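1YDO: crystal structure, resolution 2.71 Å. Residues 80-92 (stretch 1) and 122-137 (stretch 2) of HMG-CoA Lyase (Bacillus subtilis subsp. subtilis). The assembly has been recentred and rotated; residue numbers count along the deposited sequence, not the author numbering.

Stretch 1, residues 80-92: LVPNQRGLENALE
Stretch 2 (122-137) HILKQVNNDAQKANLT

How are the two stretches arranged? Residues 84-92 form a helix that continues beyond Glu92, and a second helix, begun before His122, includes residues up to about Lys133, after which the chain leaves it as loop. Their N-to-C directions differ by 26°, so they run roughly parallel, with a signed crossing angle of -26° and axes 9.8 Å apart at closest approach. Gln84 CA and Val127 CA lie 5.5 Å apart. Leu87 CA is 6.9 Å from Ala131 CA. Leu91 CA is 8.3 Å from Ala134 CA, so the backbones diverge along this register. About 486 Å² is buried, both sides summed.

What fills the apolar centre? Leu87 (chi1 t, chi2 p) points toward stretch 2 and rests on backbone as well as side chains: its CD2 lies 3.4 Å from Ala131 N, 3.7 Å from Val127 O and 3.8 Å from Ala131 CB. Leu87 CD1 reaches Leu136 CD2 at 4.1 Å. One turn later, Leu91 (chi1 -96°, chi2 46°) places CD1 3.7 Å from Leu136 CD2 and CD2 4.3 Å from Ala134 CB. Leu136 meets both leucines; before it, Asn135 has phi/psi 64/47, and Leu136 itself is extended (-125/131).

How does the start of the first helix pack? Asn83 occupies the N-cap position, and its O accepts a 2.7 Å bond from Leu87 N. Val127 (chi1 t), its CA-to-CB bond sideways to stretch 1, packs against this start: its CG2 lies 3.7 Å from Asn83 CA and 3.8 Å from Gln84 N, while its CG1 is 4.3 Å from Val81 CG1.

Is there a polar link? One hydrogen bond crosses the contact, from Gln84 NE2 to Asp130 OD2, 3.2 Å long with a 146° angle at the hydrogen. Gln84 starts sideways, but chi angles of -75°, 137° and -49° bring its end nearer; the CA-to-CB bond of Asp130 (chi1 m, chi2 -23°) points toward stretch 1.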

# COMPACT_ATOMS: atom_id res chain seq x y z
N LEU A 80 -0.40 25.81 -8.75
CA LEU A 80 0.06 26.27 -7.47
C LEU A 80 0.38 27.76 -7.60
O LEU A 80 1.04 28.17 -8.55
CB LEU A 80 1.32 25.52 -7.08
CG LEU A 80 1.56 25.49 -5.57
CD1 LEU A 80 0.50 24.64 -4.91
CD2 LEU A 80 2.93 24.93 -5.30
N VAL A 81 -0.08 28.57 -6.66
CA VAL A 81 0.20 30.00 -6.70
C VAL A 81 0.87 30.45 -5.42
O VAL A 81 0.27 30.46 -4.36
CB VAL A 81 -1.08 30.82 -6.91
CG1 VAL A 81 -0.76 32.33 -6.93
CG2 VAL A 81 -1.72 30.41 -8.22
N PRO A 82 2.14 30.86 -5.51
CA PRO A 82 2.92 31.31 -4.36
C PRO A 82 2.54 32.65 -3.78
O PRO A 82 2.63 32.85 -2.57
CB PRO A 82 4.34 31.30 -4.91
CG PRO A 82 4.12 31.82 -6.31
CD PRO A 82 2.90 31.05 -6.77
N ASN A 83 2.13 33.58 -4.64
CA ASN A 83 1.75 34.93 -4.21
C ASN A 83 1.11 35.75 -5.33
O ASN A 83 0.97 35.27 -6.45
CB ASN A 83 2.98 35.64 -3.64
CG ASN A 83 4.22 35.41 -4.49
OD1 ASN A 83 5.31 35.14 -3.97
ND2 ASN A 83 4.07 35.53 -5.82
N GLN A 84 0.73 36.98 -5.02
CA GLN A 84 0.09 37.86 -6.00
C GLN A 84 0.75 37.88 -7.37
O GLN A 84 0.08 37.74 -8.40
CB GLN A 84 -0.01 39.29 -5.43
CG GLN A 84 -1.11 39.45 -4.37
CD GLN A 84 -0.67 40.26 -3.16
OE1 GLN A 84 0.40 40.01 -2.59
NE2 GLN A 84 -1.49 41.23 -2.75
N ARG A 85 2.08 38.03 -7.37
CA ARG A 85 2.88 38.06 -8.60
C ARG A 85 2.63 36.78 -9.38
O ARG A 85 2.56 36.78 -10.61
CB ARG A 85 4.38 38.17 -8.27
CG ARG A 85 4.80 39.42 -7.47
CD ARG A 85 5.05 39.18 -5.95
NE ARG A 85 3.82 39.02 -5.14
CZ ARG A 85 3.79 38.94 -3.81
NH1 ARG A 85 2.62 38.79 -3.17
NH2 ARG A 85 4.91 39.01 -3.10
N GLY A 86 2.50 35.68 -8.64
CA GLY A 86 2.24 34.40 -9.26
C GLY A 86 0.81 34.31 -9.75
O GLY A 86 0.54 33.83 -10.85
N LEU A 87 -0.12 34.79 -8.92
CA LEU A 87 -1.53 34.77 -9.27
C LEU A 87 -1.73 35.50 -10.58
O LEU A 87 -2.61 35.16 -11.37
CB LEU A 87 -2.34 35.44 -8.17
CG LEU A 87 -3.85 35.48 -8.43
CD1 LEU A 87 -4.40 34.07 -8.57
CD2 LEU A 87 -4.53 36.20 -7.27
N GLU A 88 -0.90 36.52 -10.80
CA GLU A 88 -0.98 37.31 -12.02
C GLU A 88 -0.73 36.39 -13.21
O GLU A 88 -1.54 36.30 -14.13
CB GLU A 88 0.07 38.42 -12.01
CG GLU A 88 -0.21 39.54 -13.00
CD GLU A 88 -1.42 40.35 -12.59
OE1 GLU A 88 -1.33 41.08 -11.57
OE2 GLU A 88 -2.47 40.25 -13.27
N ASN A 89 0.41 35.70 -13.19
CA ASN A 89 0.75 34.80 -14.28
C ASN A 89 -0.29 33.71 -14.46
O ASN A 89 -0.65 33.36 -15.58
CB ASN A 89 2.13 34.19 -14.01
CG ASN A 89 3.23 35.23 -13.96
OD1 ASN A 89 4.36 34.93 -13.58
ND2 ASN A 89 2.90 36.47 -14.33
N ALA A 90 -0.76 33.16 -13.34
CA ALA A 90 -1.75 32.10 -13.38
C ALA A 90 -3.00 32.59 -14.09
O ALA A 90 -3.63 31.84 -14.85
CB ALA A 90 -2.10 31.67 -11.97
N LEU A 91 -3.35 33.85 -13.85
CA LEU A 91 -4.52 34.47 -14.48
C LEU A 91 -4.37 34.50 -15.99
O LEU A 91 -5.33 34.28 -16.72
CB LEU A 91 -4.71 35.89 -13.94
CG LEU A 91 -5.71 36.06 -12.79
CD1 LEU A 91 -5.49 35.00 -11.72
CD2 LEU A 91 -5.54 37.44 -12.20
N GLU A 92 -3.16 34.77 -16.45
CA GLU A 92 -2.91 34.81 -17.86
C GLU A 92 -2.91 33.41 -18.43
O GLU A 92 -3.25 33.21 -19.60
CB GLU A 92 -1.57 35.48 -18.14
CG GLU A 92 -1.10 35.32 -19.57
CD GLU A 92 0.10 36.17 -19.88
OE1 GLU A 92 0.75 35.94 -20.93
OE2 GLU A 92 0.40 37.09 -19.07
N HIS A 122 -0.52 35.61 6.31
CA HIS A 122 -0.84 36.93 5.81
C HIS A 122 -0.80 36.97 4.28
O HIS A 122 -1.62 37.63 3.64
CB HIS A 122 0.14 37.95 6.40
CG HIS A 122 -0.23 39.38 6.12
ND1 HIS A 122 0.37 40.12 5.12
CD2 HIS A 122 -1.15 40.19 6.70
CE1 HIS A 122 -0.16 41.33 5.10
NE2 HIS A 122 -1.08 41.40 6.04
N ILE A 123 0.16 36.27 3.69
CA ILE A 123 0.30 36.23 2.25
C ILE A 123 -0.93 35.59 1.63
O ILE A 123 -1.65 36.21 0.84
CB ILE A 123 1.54 35.41 1.80
CG1 ILE A 123 2.77 35.84 2.59
CG2 ILE A 123 1.77 35.60 0.31
CD1 ILE A 123 3.15 37.31 2.43
N LEU A 124 -1.17 34.33 2.01
CA LEU A 124 -2.30 33.57 1.51
C LEU A 124 -3.58 34.35 1.67
O LEU A 124 -4.43 34.37 0.78
CB LEU A 124 -2.42 32.24 2.26
CG LEU A 124 -1.17 31.37 2.33
CD1 LEU A 124 -1.55 30.02 2.92
CD2 LEU A 124 -0.56 31.19 0.94
N LYS A 125 -3.72 35.00 2.83
CA LYS A 125 -4.90 35.80 3.12
C LYS A 125 -5.22 36.70 1.93
O LYS A 125 -6.28 36.61 1.34
CB LYS A 125 -4.65 36.68 4.36
CG LYS A 125 -5.80 37.63 4.73
CD LYS A 125 -5.44 38.47 5.96
CE LYS A 125 -6.62 39.28 6.46
NZ LYS A 125 -7.17 40.16 5.38
N GLN A 126 -4.28 37.58 1.59
CA GLN A 126 -4.53 38.49 0.49
C GLN A 126 -4.42 37.76 -0.87
O GLN A 126 -5.16 38.07 -1.81
CB GLN A 126 -3.61 39.73 0.57
CG GLN A 126 -3.85 40.65 1.84
CD GLN A 126 -5.35 41.04 2.08
OE1 GLN A 126 -6.06 41.49 1.16
NE2 GLN A 126 -5.80 40.91 3.33
N VAL A 127 -3.54 36.77 -0.98
CA VAL A 127 -3.43 36.04 -2.23
C VAL A 127 -4.75 35.37 -2.58
O VAL A 127 -5.10 35.21 -3.75
CB VAL A 127 -2.36 34.97 -2.14
CG1 VAL A 127 -2.35 34.15 -3.41
CG2 VAL A 127 -1.01 35.63 -1.89
N ASN A 128 -5.50 34.98 -1.55
CA ASN A 128 -6.80 34.33 -1.75
C ASN A 128 -7.84 35.37 -2.12
O ASN A 128 -8.66 35.16 -3.01
CB ASN A 128 -7.23 33.62 -0.46
CG ASN A 128 -8.68 33.15 -0.51
OD1 ASN A 128 -9.05 32.32 -1.34
ND2 ASN A 128 -9.50 33.67 0.40
N ASN A 129 -7.78 36.51 -1.44
CA ASN A 129 -8.71 37.60 -1.67
C ASN A 129 -8.69 38.06 -3.14
O ASN A 129 -9.74 38.21 -3.77
CB ASN A 129 -8.36 38.77 -0.72
CG ASN A 129 -9.41 39.87 -0.72
OD1 ASN A 129 -9.43 40.74 -1.60
ND2 ASN A 129 -10.31 39.85 0.28
N ASP A 130 -7.49 38.27 -3.67
CA ASP A 130 -7.35 38.72 -5.06
C ASP A 130 -7.76 37.62 -6.04
O ASP A 130 -8.31 37.88 -7.12
CB ASP A 130 -5.90 39.15 -5.35
CG ASP A 130 -5.43 40.30 -4.47
OD1 ASP A 130 -6.30 41.06 -3.95
OD2 ASP A 130 -4.20 40.45 -4.31
N ALA A 131 -7.49 36.37 -5.67
CA ALA A 131 -7.84 35.26 -6.53
C ALA A 131 -9.34 35.20 -6.74
O ALA A 131 -9.82 35.22 -7.87
CB ALA A 131 -7.34 33.97 -5.93
N GLN A 132 -10.08 35.14 -5.64
CA GLN A 132 -11.54 35.05 -5.71
C GLN A 132 -12.11 36.27 -6.42
O GLN A 132 -13.03 36.15 -7.24
CB GLN A 132 -12.13 34.93 -4.31
CG GLN A 132 -11.52 33.77 -3.51
CD GLN A 132 -12.30 33.40 -2.25
OE1 GLN A 132 -12.62 34.26 -1.42
NE2 GLN A 132 -12.59 32.11 -2.09
N LYS A 133 -11.56 37.43 -6.10
CA LYS A 133 -12.02 38.67 -6.69
C LYS A 133 -11.89 38.59 -8.21
O LYS A 133 -12.53 39.35 -8.95
CB LYS A 133 -11.19 39.85 -6.14
CG LYS A 133 -11.82 41.22 -6.39
CD LYS A 133 -10.99 42.37 -5.83
CE LYS A 133 -9.65 42.50 -6.53
NZ LYS A 133 -8.85 43.63 -5.99
N ALA A 134 -11.07 37.67 -8.68
CA ALA A 134 -10.88 37.49 -10.11
C ALA A 134 -11.76 36.35 -10.62
O ALA A 134 -11.57 35.87 -11.74
CB ALA A 134 -9.41 37.20 -10.42
N ASN A 135 -12.72 35.94 -9.80
CA ASN A 135 -13.63 34.85 -10.16
C ASN A 135 -12.87 33.55 -10.32
O ASN A 135 -13.06 32.82 -11.30
CB ASN A 135 -14.37 35.15 -11.46
CG ASN A 135 -15.10 36.46 -11.42
OD1 ASN A 135 -15.91 36.71 -10.52
ND2 ASN A 135 -14.83 37.32 -12.40
N LEU A 136 -12.01 33.28 -9.35
CA LEU A 136 -11.19 32.07 -9.36
C LEU A 136 -11.40 31.30 -8.06
O LEU A 136 -11.35 31.87 -6.98
CB LEU A 136 -9.72 32.46 -9.47
CG LEU A 136 -8.89 31.64 -10.44
CD1 LEU A 136 -9.50 31.76 -11.82
CD2 LEU A 136 -7.46 32.13 -10.44
N THR A 137 -11.65 30.00 -8.16
CA THR A 137 -11.85 29.20 -6.96
C THR A 137 -10.51 28.95 -6.30
O THR A 137 -9.52 28.70 -6.97
CB THR A 137 -12.49 27.88 -7.31
OG1 THR A 137 -11.72 27.25 -8.34
CG2 THR A 137 -13.90 28.12 -7.82